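Tryptophan halogenase superfamily (Brevundimonas sp. BAL3, PDB 6FRL) is a flavin-dependent halogenase that prefers bromination over chlorination, probably acting on an aromatic substrate as its relatives in the tryptophan halogenase family do. Local coordinates at residues B[145-150]-B[161-166]. Residues are numbered along the deposited sequence; the frame is centred on the assembly and turned at random.
Sequences GKFTLP and FDWALH
Phe147 drives the edge of its ring into one face of the Trp163 indole, a T-shaped stack with the planes at 73° and the centroid of the Phe147 ring 5.1 Å from that of the six-membered ring of Trp163. CZ leads, standing over the middle of the indole 3.7 Å from Trp163 CD2, with CE1 beside it. With CG anti to the backbone N (chi1 -176°), the ring reaches across to the indole although the CB of Phe147 does not point at it. Two aliphatic groups reach the indole obliquely: Leu149 CD2 lies 4.0 Å from CZ2 of the six-membered ring of Trp163, and Pro150 CD lies 3.8 Å from CD1 of its five-membered ring. An alanine at Trp163 would probably leave the Phe147 edge without its aromatic face and open a gap beside Leu149 and Pro150.

The second aromatic contact is a CH-pi interaction. Pro150 CB sits over one face of the Phe161 ring, 4.1 Å from its centroid and offset toward the rim, while the same CB packs 3.4 Å from the carbonyl O of Phe161. At the edge of that ring, in its plane, the backbone O of Thr148 comes within 3.2 Å of Phe161 CZ.

Beside the indole, the backbone N of Trp163 gives a weak hydrogen bond to Asp162 OD1. Asp162 OD1 also forms a salt bridge with Arg63 NH2, and Arg63 makes a cation-pi contact with Trp163. Phe147 also meets the ring of Phe500.

The edge-to-face pair and the proline-on-phenylalanine contact join the loop after helix 137-143 to the residues leading into strand 164-168, the middle strand of a three-stranded antiparallel sheet in the halogenase fold.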
ATOM      1  N   GLY B 145     -18.416  26.477  10.635  1.00 31.58           N
ATOM      2  CA  GLY B 145     -19.162  26.886   9.433  1.00 31.62           C
ATOM      3  C   GLY B 145     -18.313  27.592   8.372  1.00 32.22           C
ATOM      4  O   GLY B 145     -18.853  28.374   7.599  1.00 33.48           O
ATOM      5  N   LYS B 146     -17.007  27.321   8.333  1.00 31.33           N
ATOM      6  CA  LYS B 146     -16.077  27.955   7.380  1.00 34.02           C
ATOM      7  C   LYS B 146     -15.733  27.053   6.187  1.00 34.06           C
ATOM      8  O   LYS B 146     -16.010  25.837   6.204  1.00 34.77           O
ATOM      9  CB  LYS B 146     -14.770  28.381   8.078  1.00 35.20           C
ATOM     10  CG  LYS B 146     -14.905  29.330   9.274  1.00 37.14           C
ATOM     11  CD  LYS B 146     -15.962  30.441   9.081  1.00 39.68           C
ATOM     12  CE  LYS B 146     -16.051  31.451  10.247  1.00 38.13           C
ATOM     13  NZ  LYS B 146     -14.720  32.044  10.568  1.00 35.77           N
ATOM     14  N   PHE B 147     -15.195  27.689   5.140  1.00 33.49           N
ATOM     15  CA  PHE B 147     -14.623  27.015   3.977  1.00 34.41           C
ATOM     16  C   PHE B 147     -13.564  27.841   3.224  1.00 33.38           C
ATOM     17  O   PHE B 147     -13.756  29.032   2.959  1.00 36.04           O
ATOM     18  CB  PHE B 147     -15.699  26.564   2.954  1.00 34.84           C
ATOM     19  CG  PHE B 147     -15.108  25.777   1.799  1.00 35.23           C
ATOM     20  CD1 PHE B 147     -14.860  24.422   1.920  1.00 36.84           C
ATOM     21  CD2 PHE B 147     -14.691  26.423   0.627  1.00 36.41           C
ATOM     22  CE1 PHE B 147     -14.291  23.703   0.852  1.00 40.47           C
ATOM     23  CE2 PHE B 147     -14.106  25.719  -0.422  1.00 38.01           C
ATOM     24  CZ  PHE B 147     -13.903  24.357  -0.318  1.00 40.03           C
ATOM     25  N   THR B 148     -12.478  27.175   2.833  1.00 33.33           N
ATOM     26  CA  THR B 148     -11.486  27.725   1.894  1.00 33.06           C
ATOM     27  C   THR B 148     -10.818  26.579   1.127  1.00 32.75           C
ATOM     28  O   THR B 148     -10.684  25.451   1.636  1.00 30.44           O
ATOM     29  CB  THR B 148     -10.416  28.599   2.599  1.00 32.96           C
ATOM     30  OG1 THR B 148      -9.657  29.315   1.635  1.00 34.39           O
ATOM     31  CG2 THR B 148      -9.429  27.772   3.457  1.00 33.78           C
ATOM     32  N   LEU B 149     -10.410  26.861  -0.104  1.00 32.62           N
ATOM     33  CA  LEU B 149      -9.612  25.900  -0.856  1.00 32.81           C
ATOM     34  C   LEU B 149      -8.310  25.602  -0.090  1.00 30.72           C
ATOM     35  O   LEU B 149      -7.678  26.528   0.382  1.00 31.92           O
ATOM     36  CB  LEU B 149      -9.295  26.425  -2.270  1.00 31.89           C
ATOM     37  CG  LEU B 149     -10.471  26.674  -3.234  1.00 34.30           C
ATOM     38  CD1 LEU B 149      -9.925  27.016  -4.634  1.00 34.09           C
ATOM     39  CD2 LEU B 149     -11.449  25.490  -3.302  1.00 34.08           C
ATOM     40  N   PRO B 150      -7.931  24.318   0.065  1.00 30.61           N
ATOM     41  CA  PRO B 150      -6.613  24.028   0.654  1.00 34.75           C
ATOM     42  C   PRO B 150      -5.452  24.567  -0.192  1.00 40.09           C
ATOM     43  O   PRO B 150      -5.582  24.687  -1.401  1.00 42.46           O
ATOM     44  CB  PRO B 150      -6.550  22.498   0.658  1.00 31.57           C
ATOM     45  CG  PRO B 150      -7.508  22.099  -0.358  1.00 30.49           C
ATOM     46  CD  PRO B 150      -8.627  23.081  -0.313  1.00 29.28           C
ATOM     47  N   PHE B 161      -5.745  19.585   4.244  1.00 36.61           N
ATOM     48  CA  PHE B 161      -7.078  18.961   4.345  1.00 34.93           C
ATOM     49  C   PHE B 161      -7.597  18.782   2.918  1.00 33.13           C
ATOM     50  O   PHE B 161      -7.068  19.419   1.992  1.00 34.05           O
ATOM     51  CB  PHE B 161      -8.065  19.799   5.207  1.00 32.60           C
ATOM     52  CG  PHE B 161      -8.350  21.182   4.660  1.00 31.12           C
ATOM     53  CD1 PHE B 161      -7.424  22.199   4.799  1.00 30.96           C
ATOM     54  CD2 PHE B 161      -9.554  21.477   4.030  1.00 31.33           C
ATOM     55  CE1 PHE B 161      -7.693  23.485   4.321  1.00 31.08           C
ATOM     56  CE2 PHE B 161      -9.808  22.758   3.523  1.00 31.19           C
ATOM     57  CZ  PHE B 161      -8.874  23.761   3.682  1.00 29.46           C
ATOM     58  N   ASP B 162      -8.599  17.914   2.739  1.00 31.97           N
ATOM     59  CA  ASP B 162      -9.313  17.826   1.456  1.00 31.37           C
ATOM     60  C   ASP B 162     -10.822  18.068   1.652  1.00 30.70           C
ATOM     61  O   ASP B 162     -11.303  18.289   2.788  1.00 30.69           O
ATOM     62  CB  ASP B 162      -8.964  16.507   0.753  1.00 31.12           C
ATOM     63  CG  ASP B 162      -9.016  16.593  -0.794  1.00 31.12           C
ATOM     64  OD1 ASP B 162      -9.389  17.646  -1.381  1.00 29.64           O
ATOM     65  OD2 ASP B 162      -8.700  15.552  -1.413  1.00 29.06           O
ATOM     66  N   TRP B 163     -11.556  18.082   0.551  1.00 30.55           N
ATOM     67  CA  TRP B 163     -12.989  18.390   0.582  1.00 29.52           C
ATOM     68  C   TRP B 163     -13.713  17.715  -0.563  1.00 28.42           C
ATOM     69  O   TRP B 163     -13.100  17.343  -1.571  1.00 28.80           O
ATOM     70  CB  TRP B 163     -13.194  19.900   0.508  1.00 29.73           C
ATOM     71  CG  TRP B 163     -12.780  20.561  -0.818  1.00 29.99           C
ATOM     72  CD1 TRP B 163     -11.505  20.834  -1.255  1.00 28.79           C
ATOM     73  CD2 TRP B 163     -13.669  21.043  -1.853  1.00 29.93           C
ATOM     74  NE1 TRP B 163     -11.553  21.430  -2.501  1.00 29.42           N
ATOM     75  CE2 TRP B 163     -12.867  21.581  -2.877  1.00 28.99           C
ATOM     76  CE3 TRP B 163     -15.059  21.063  -2.005  1.00 28.18           C
ATOM     77  CZ2 TRP B 163     -13.407  22.127  -4.010  1.00 28.11           C
ATOM     78  CZ3 TRP B 163     -15.600  21.621  -3.161  1.00 28.56           C
ATOM     79  CH2 TRP B 163     -14.782  22.140  -4.135  1.00 27.98           C
ATOM     80  N   ALA B 164     -15.022  17.574  -0.410  1.00 28.35           N
ATOM     81  CA  ALA B 164     -15.845  16.880  -1.406  1.00 29.53           C
ATOM     82  C   ALA B 164     -17.156  17.631  -1.606  1.00 28.13           C
ATOM     83  O   ALA B 164     -17.256  18.788  -1.191  1.00 29.06           O
ATOM     84  CB  ALA B 164     -16.083  15.412  -0.976  1.00 31.05           C
ATOM     85  N   LEU B 165     -18.135  16.979  -2.248  1.00 27.53           N
ATOM     86  CA  LEU B 165     -19.425  17.602  -2.540  1.00 27.81           C
ATOM     87  C   LEU B 165     -20.627  16.939  -1.875  1.00 28.05           C
ATOM     88  O   LEU B 165     -20.672  15.695  -1.663  1.00 27.24           O
ATOM     89  CB  LEU B 165     -19.690  17.594  -4.052  1.00 27.56           C
ATOM     90  CG  LEU B 165     -18.583  18.036  -4.991  1.00 28.55           C
ATOM     91  CD1 LEU B 165     -19.096  18.010  -6.435  1.00 28.24           C
ATOM     92  CD2 LEU B 165     -18.075  19.404  -4.578  1.00 27.59           C
ATOM     93  N   HIS B 166     -21.597  17.789  -1.533  1.00 28.51           N
ATOM     94  CA  HIS B 166     -22.980  17.375  -1.394  1.00 29.71           C
ATOM     95  C   HIS B 166     -23.599  17.777  -2.720  1.00 29.98           C
ATOM     96  O   HIS B 166     -23.476  18.936  -3.108  1.00 29.17           O
ATOM     97  CB  HIS B 166     -23.686  18.136  -0.248  1.00 30.65           C
ATOM     98  CG  HIS B 166     -23.021  18.005   1.087  1.00 29.21           C
ATOM     99  ND1 HIS B 166     -22.454  19.077   1.736  1.00 27.92           N
ATOM    100  CD2 HIS B 166     -22.840  16.926   1.896  1.00 29.48           C
ATOM    101  CE1 HIS B 166     -21.951  18.666   2.891  1.00 28.21           C
ATOM    102  NE2 HIS B 166     -22.160  17.363   3.007  1.00 27.36           N
TER